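Local structure of ABC-type amino acid transport system, permease component (Caldanaerobacter subterraneus subsp. tengcongensis MB4, 4YMU) at residues D170-A175 with I192-Y196. The protein probably carries amino acids, arginine among them, across the cell membrane as the transmembrane subunit of an ABC-type importer. Sequence-based numbering, arbitrary orientation.
Sequences DLTRQA and IAAIY
T172 and I192 are the closest pair of CA atoms across the two segments, 6.6 Å apart, where the Asx turn of 170-175 comes up against one face of helix 186-214, predicted to span the membrane. D170 OD2, accepting from T172 N, which lies well above the carboxylate plane, makes the Asx turn; D170 OD1, accepting at 2.7 Å from R173 N, three residues on, makes the wider Asx motif, the donor lying on the syn side but tilted out of the carboxylate plane. The Q174 amide folds back over the turn, its NE2 in line with D170 O (N-H...O angle 174°). The chain then passes into helix 174-182, so the contact joins the entry to this short helix with the last helix of the chain.

L171 carries most of the packing. With CG anti to the backbone N (chi1 173°), its isobutyl group reaches between I192, I195 and Y196. CD2 sits over one face of the Y196 ring, 3.7 Å from the centroid and 17° off the normal, a CH-pi contact; CD1 meets I195 CD1, and CG lies against I192 CG2. I192 runs the opposite way alongside L171, and its CD1 approaches L171 O and, at 3.7 Å, A175 CB.

The Y196 side chain is about 8 Å from a bound arginine and packs on P66 of the second subunit, a position of the arginine pocket, with A161 and T22 of its own chain also touching. T172 OG1 comes to the ring edge, near its plane, and hydrogen-bonds Y196 OH at 3.0 Å, with either hydroxyl able to donate. A phenylalanine here would probably leave the T172 hydroxyl without its mate across the contact. D170 OD2 also stands near Y196 OH, at 3.4 Å, but the angle is too poor for a hydrogen bond.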
loop_
_atom_site.group_PDB
_atom_site.type_symbol
_atom_site.label_atom_id
_atom_site.label_comp_id
_atom_site.label_asym_id
_atom_site.label_seq_id
_atom_site.Cartn_x
_atom_site.Cartn_y
_atom_site.Cartn_z
ATOM N N ASP C 170 7.256 20.868 33.621
ATOM C CA ASP C 170 7.112 19.533 33.065
ATOM C C ASP C 170 8.310 18.693 33.483
ATOM O O ASP C 170 9.076 19.081 34.361
ATOM C CB ASP C 170 7.045 19.590 31.540
ATOM C CG ASP C 170 8.404 19.876 30.913
ATOM O OD1 ASP C 170 9.183 20.665 31.499
ATOM O OD2 ASP C 170 8.722 19.276 29.862
ATOM N N LEU C 171 8.480 17.548 32.843
ATOM C CA LEU C 171 9.580 16.663 33.160
ATOM C C LEU C 171 10.929 17.271 32.730
ATOM O O LEU C 171 11.968 17.003 33.344
ATOM C CB LEU C 171 9.346 15.308 32.490
ATOM C CG LEU C 171 10.461 14.270 32.543
ATOM C CD1 LEU C 171 10.648 13.763 33.961
ATOM C CD2 LEU C 171 10.152 13.119 31.585
ATOM N N THR C 172 10.917 18.084 31.677
ATOM C CA THR C 172 12.161 18.636 31.147
ATOM C C THR C 172 12.660 19.803 32.016
ATOM O O THR C 172 13.870 19.961 32.255
ATOM C CB THR C 172 11.978 19.081 29.677
ATOM O OG1 THR C 172 11.814 17.921 28.852
ATOM C CG2 THR C 172 13.188 19.834 29.183
ATOM N N ARG C 173 11.710 20.587 32.521
ATOM C CA ARG C 173 12.011 21.748 33.354
ATOM C C ARG C 173 12.791 21.355 34.605
ATOM O O ARG C 173 13.609 22.133 35.092
ATOM C CB ARG C 173 10.723 22.476 33.728
ATOM C CG ARG C 173 10.919 23.796 34.453
ATOM C CD ARG C 173 11.980 24.676 33.795
ATOM N NE ARG C 173 11.623 26.091 33.898
ATOM C CZ ARG C 173 11.649 26.806 35.024
ATOM N NH1 ARG C 173 12.017 26.251 36.174
ATOM N NH2 ARG C 173 11.297 28.087 35.002
ATOM N N GLN C 174 12.538 20.146 35.111
ATOM C CA GLN C 174 13.184 19.657 36.323
ATOM C C GLN C 174 14.697 19.820 36.290
ATOM O O GLN C 174 15.295 20.209 37.288
ATOM C CB GLN C 174 12.827 18.192 36.593
ATOM C CG GLN C 174 11.340 17.941 36.729
ATOM C CD GLN C 174 10.647 18.934 37.649
ATOM O OE1 GLN C 174 10.991 19.067 38.827
ATOM N NE2 GLN C 174 9.654 19.634 37.111
ATOM N N ALA C 175 15.316 19.561 35.143
ATOM C CA ALA C 175 16.775 19.659 35.061
ATOM C C ALA C 175 17.309 21.054 35.432
ATOM O O ALA C 175 18.425 21.188 35.951
ATOM C CB ALA C 175 17.255 19.270 33.704
ATOM N N ILE C 192 16.099 12.237 32.704
ATOM C CA ILE C 192 14.858 12.686 32.078
ATOM C C ILE C 192 14.666 12.047 30.695
ATOM O O ILE C 192 13.584 11.569 30.376
ATOM C CB ILE C 192 14.815 14.223 31.977
ATOM C CG1 ILE C 192 14.626 14.849 33.364
ATOM C CG2 ILE C 192 13.713 14.675 31.041
ATOM C CD1 ILE C 192 15.008 16.313 33.415
ATOM N N ALA C 193 15.723 12.050 29.885
ATOM C CA ALA C 193 15.710 11.395 28.587
ATOM C C ALA C 193 15.261 9.952 28.776
ATOM O O ALA C 193 14.304 9.523 28.148
ATOM C CB ALA C 193 17.081 11.451 27.935
ATOM N N ALA C 194 15.923 9.237 29.685
ATOM C CA ALA C 194 15.548 7.871 30.037
ATOM C C ALA C 194 14.058 7.746 30.374
ATOM O O ALA C 194 13.391 6.828 29.893
ATOM C CB ALA C 194 16.399 7.358 31.183
ATOM N N ILE C 195 13.527 8.656 31.183
ATOM C CA ILE C 195 12.101 8.592 31.495
ATOM C C ILE C 195 11.250 8.749 30.223
ATOM O O ILE C 195 10.256 8.035 30.038
ATOM C CB ILE C 195 11.666 9.650 32.538
ATOM C CG1 ILE C 195 12.386 9.440 33.868
ATOM C CG2 ILE C 195 10.180 9.578 32.798
ATOM C CD1 ILE C 195 11.874 10.357 34.976
ATOM N N TYR C 196 11.642 9.678 29.349
ATOM C CA TYR C 196 10.924 9.894 28.091
ATOM C C TYR C 196 10.951 8.625 27.253
ATOM O O TYR C 196 9.946 8.243 26.674
ATOM C CB TYR C 196 11.526 11.058 27.282
ATOM C CG TYR C 196 10.967 12.427 27.637
ATOM C CD1 TYR C 196 9.648 12.752 27.350
ATOM C CD2 TYR C 196 11.764 13.393 28.259
ATOM C CE1 TYR C 196 9.131 14.001 27.673
ATOM C CE2 TYR C 196 11.255 14.654 28.592
ATOM C CZ TYR C 196 9.937 14.953 28.302
ATOM O OH TYR C 196 9.422 16.198 28.628
#